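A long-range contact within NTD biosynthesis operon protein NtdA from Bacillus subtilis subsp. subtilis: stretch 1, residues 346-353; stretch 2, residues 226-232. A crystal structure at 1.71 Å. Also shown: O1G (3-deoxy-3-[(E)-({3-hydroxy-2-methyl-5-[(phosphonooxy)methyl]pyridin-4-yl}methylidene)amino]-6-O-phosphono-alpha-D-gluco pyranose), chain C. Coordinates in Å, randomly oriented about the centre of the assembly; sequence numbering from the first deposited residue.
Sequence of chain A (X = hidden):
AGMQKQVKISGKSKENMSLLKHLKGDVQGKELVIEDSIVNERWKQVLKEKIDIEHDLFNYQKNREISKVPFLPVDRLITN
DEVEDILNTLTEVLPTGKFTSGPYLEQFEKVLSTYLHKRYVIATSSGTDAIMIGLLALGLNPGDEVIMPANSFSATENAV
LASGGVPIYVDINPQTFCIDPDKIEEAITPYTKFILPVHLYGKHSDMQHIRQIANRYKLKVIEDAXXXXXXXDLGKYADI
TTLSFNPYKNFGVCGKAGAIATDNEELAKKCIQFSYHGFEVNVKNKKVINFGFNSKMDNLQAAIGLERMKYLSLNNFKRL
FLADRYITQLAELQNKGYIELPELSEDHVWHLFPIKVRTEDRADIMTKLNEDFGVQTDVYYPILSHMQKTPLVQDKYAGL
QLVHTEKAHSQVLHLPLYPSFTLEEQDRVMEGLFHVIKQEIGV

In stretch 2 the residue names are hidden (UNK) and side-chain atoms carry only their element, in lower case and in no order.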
# COMPACT_ATOMS: atom_id res chain seq x y z
N GLU A 346 -17.54 19.84 20.95
CA GLU A 346 -17.69 20.03 19.52
C GLU A 346 -16.44 19.62 18.76
O GLU A 346 -16.47 19.55 17.53
CB GLU A 346 -17.99 21.50 19.23
CG GLU A 346 -19.31 21.96 19.82
CD GLU A 346 -19.53 23.45 19.68
OE1 GLU A 346 -20.69 23.86 19.46
OE2 GLU A 346 -18.54 24.21 19.80
N ASP A 347 -15.36 19.37 19.48
CA ASP A 347 -14.08 19.07 18.83
C ASP A 347 -13.72 17.59 18.97
O ASP A 347 -12.59 17.25 19.33
CB ASP A 347 -12.95 19.95 19.40
CG ASP A 347 -12.74 19.76 20.89
OD1 ASP A 347 -13.63 19.17 21.55
OD2 ASP A 347 -11.68 20.19 21.41
N HIS A 348 -14.68 16.72 18.66
CA HIS A 348 -14.48 15.28 18.79
C HIS A 348 -15.30 14.62 17.68
O HIS A 348 -16.43 15.05 17.41
CB HIS A 348 -15.02 14.81 20.16
CG HIS A 348 -14.36 13.58 20.71
ND1 HIS A 348 -14.15 12.43 19.97
CD2 HIS A 348 -13.89 13.32 21.96
CE1 HIS A 348 -13.56 11.52 20.73
NE2 HIS A 348 -13.40 12.03 21.94
N VAL A 349 -14.76 13.60 17.02
CA VAL A 349 -15.53 12.86 16.03
C VAL A 349 -15.81 11.42 16.44
O VAL A 349 -16.38 10.65 15.67
CB VAL A 349 -14.93 12.92 14.61
CG1 VAL A 349 -14.96 14.34 14.07
CG2 VAL A 349 -13.48 12.35 14.59
N TRP A 350 -15.41 11.06 17.66
CA TRP A 350 -15.88 9.83 18.28
C TRP A 350 -15.48 8.60 17.49
O TRP A 350 -16.30 7.73 17.20
CB TRP A 350 -17.40 9.88 18.51
CG TRP A 350 -17.78 11.12 19.29
CD1 TRP A 350 -18.44 12.22 18.81
CD2 TRP A 350 -17.48 11.38 20.67
NE1 TRP A 350 -18.56 13.16 19.82
CE2 TRP A 350 -17.98 12.67 20.97
CE3 TRP A 350 -16.83 10.66 21.68
CZ2 TRP A 350 -17.87 13.24 22.24
CZ3 TRP A 350 -16.71 11.23 22.94
CH2 TRP A 350 -17.23 12.51 23.21
N HIS A 351 -14.20 8.53 17.13
CA HIS A 351 -13.70 7.32 16.51
C HIS A 351 -13.69 6.16 17.53
O HIS A 351 -14.05 5.03 17.20
CB HIS A 351 -12.28 7.53 15.99
CG HIS A 351 -11.67 6.29 15.43
ND1 HIS A 351 -12.19 5.64 14.33
CD2 HIS A 351 -10.62 5.54 15.85
CE1 HIS A 351 -11.47 4.56 14.07
NE2 HIS A 351 -10.51 4.48 14.98
N LEU A 352 -13.26 6.47 18.75
CA LEU A 352 -13.31 5.54 19.88
C LEU A 352 -13.95 6.28 21.04
O LEU A 352 -13.91 7.51 21.08
CB LEU A 352 -11.90 5.05 20.24
CG LEU A 352 -11.31 4.06 19.20
CD1 LEU A 352 -9.77 4.13 19.10
CD2 LEU A 352 -11.77 2.63 19.49
N PHE A 353 -14.55 5.54 21.97
CA PHE A 353 -15.28 6.15 23.08
C PHE A 353 -14.66 5.70 24.39
O PHE A 353 -14.91 4.59 24.86
CB PHE A 353 -16.77 5.74 23.08
CG PHE A 353 -17.56 6.46 24.13
CD1 PHE A 353 -18.11 7.71 23.86
CD2 PHE A 353 -17.71 5.92 25.42
CE1 PHE A 353 -18.81 8.42 24.84
CE2 PHE A 353 -18.42 6.61 26.40
CZ PHE A 353 -18.96 7.87 26.11
N UNK A 226 -5.15 10.82 11.81
CA UNK A 226 -5.60 9.58 11.20
C UNK A 226 -6.94 9.06 11.75
O UNK A 226 -7.69 8.38 11.03
c UNK A 226 -4.51 8.50 11.25
s UNK A 226 -3.13 8.91 10.14
N UNK A 227 -7.26 9.44 12.99
CA UNK A 227 -8.55 9.05 13.59
C UNK A 227 -9.54 10.22 13.66
O UNK A 227 -10.59 10.10 14.28
n UNK A 227 -6.62 5.61 16.62
o UNK A 227 -7.91 7.26 17.44
c UNK A 227 -7.62 7.18 15.05
c UNK A 227 -8.34 8.53 15.01
c UNK A 227 -7.40 6.68 16.48
N UNK A 228 -9.20 11.34 13.03
CA UNK A 228 -9.95 12.57 13.25
C UNK A 228 -10.68 13.20 12.07
O UNK A 228 -11.07 14.37 12.14
N UNK A 229 -10.90 12.45 10.99
CA UNK A 229 -11.63 13.05 9.86
C UNK A 229 -13.01 13.55 10.28
O UNK A 229 -13.75 12.83 10.97
c UNK A 229 -11.72 12.13 8.63
c UNK A 229 -12.66 10.94 8.89
c UNK A 229 -12.17 12.94 7.41
c UNK A 229 -12.02 12.24 6.08
N UNK A 230 -13.33 14.78 9.89
CA UNK A 230 -14.61 15.42 10.22
C UNK A 230 -14.44 16.51 11.27
O UNK A 230 -15.35 17.32 11.51
N UNK A 231 -13.28 16.57 11.93
CA UNK A 231 -13.06 17.60 12.95
C UNK A 231 -13.11 19.00 12.34
O UNK A 231 -12.48 19.27 11.33
c UNK A 231 -11.72 17.41 13.68
c UNK A 231 -11.63 16.29 14.72
c UNK A 231 -10.18 16.10 15.15
c UNK A 231 -12.47 16.65 15.93
N UNK A 232 -13.91 19.87 12.95
CA UNK A 232 -13.98 21.26 12.52
C UNK A 232 -12.61 21.93 12.66
O UNK A 232 -11.92 21.75 13.68
c UNK A 232 -14.95 23.51 13.12
o UNK A 232 -16.32 21.52 12.99
c UNK A 232 -15.02 22.00 13.36
P O1G C . -2.70 3.45 8.79
C3A O1G C . -3.84 5.59 14.07
O3 O1G C . -4.87 5.09 14.79
C1 O1G C . -5.86 -0.41 14.73
N1' O1G C . -2.18 7.23 13.65
C2 O1G C . -5.41 1.05 14.72
O2 O1G C . -6.37 1.71 15.61
C9A O1G C . -3.20 6.79 14.41
C2A O1G C . -3.61 7.62 15.61
C3 O1G C . -5.40 1.70 13.32
N3' O1G C . -4.69 2.98 13.51
O1 O1G C . -7.26 -0.54 14.46
C4 O1G C . -4.74 0.78 12.27
O4 O1G C . -5.27 1.34 11.04
C4A O1G C . -3.43 4.88 12.95
C4B O1G C . -4.07 3.60 12.58
C5 O1G C . -5.36 -0.61 12.39
O5 O1G C . -5.17 -1.15 13.71
C5A O1G C . -2.37 5.36 12.19
C5T O1G C . -1.78 4.70 10.93
C6 O1G C . -4.67 -1.65 11.56
C6A O1G C . -1.76 6.55 12.57
OP1 O1G C . -1.23 3.38 8.42
OP2 O1G C . -3.55 3.95 7.67
OP3 O1G C . -3.19 2.15 9.47
OP4 O1G C . -2.79 4.65 9.90
O6 O1G C . -5.33 -2.85 11.45
P' O1G C . -5.24 -3.72 10.10
OP6 O1G C . -5.86 -2.86 9.02
OP7 O1G C . -3.79 -4.08 9.85
OP8 O1G C . -6.10 -4.94 10.45

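Position 226 has two side-chain atoms, one carbon and then one sulfur. They touch nothing on stretch 1. A single carbon ending in sulfur identifies Cys226. Its CB lies 3.6 Å from N1' of O1G, so this residue packs beside the ligand.

Position 227 has five side-chain atoms: three carbons in a chain, the third carrying one oxygen and one nitrogen. That terminal carbon lies 3.5 Å from CD2 of His351, in an oblique approach to the ring. An unbranched chain ending in an amide is glutamine, Gln227. Its NE2 donates a hydrogen bond to O3 of O1G, at 2.6 Å. Its OE1 lies 4.0 Å from CD1 of Leu352 and is hydrogen-bonded elsewhere in the structure. Its backbone O is 3.7 Å from CG2 of Val349.

Position 228 has no side-chain atoms, so it is Gly228. Its CA lies 3.8 Å from Val349 CG2. A CB here would point away from stretch 1 and would be crowded by a side-chain carbon of position 231.

Position 229 has four carbons, forked at the first, with one arm two carbons long. The CA-to-CB bond points away from stretch 1, and the side chain touches nothing there. This is isoleucine, Ile229. The contact comes from the backbone, with Ile229 O 3.7 Å from CG1 of Val349.

Position 230 has no side-chain atoms and is Gly230. Its phi is 107°, and a CB would be jammed against the carbonyl O of the residue before. That alone calls for glycine. A CB would also sit tightly, 3.4 Å from Val349 CG1.

Position 231 has four carbons, forked at the second. One terminal methyl reaches the backbone of Asp347 and His348. The fork marks leucine, Leu231. Its CD2 is 3.4 Å from Asp347 C and 3.5 Å from His348 N. The type II turn from Gly228 to Leu231 is closed by a hydrogen bond from Leu231 N to Gly228 O, at 3.1 Å.

Position 232 has one carbon carrying one oxygen and one carbon. Its CA-to-CB bond points toward stretch 1, but the side chain makes no contact. This is threonine, Thr232.

No hydrogen bond crosses between the stretches. The contact works by packing. Val349 presses its methyls against the turn, with CG1 3.5 Å from Leu231 N and 3.9 Å from Leu231 CD2. The Gln227 side chain packs against His351 while its NE2 donates a hydrogen bond to O3 of O1G.

Stretch 2 (226-232) CQGIGLT
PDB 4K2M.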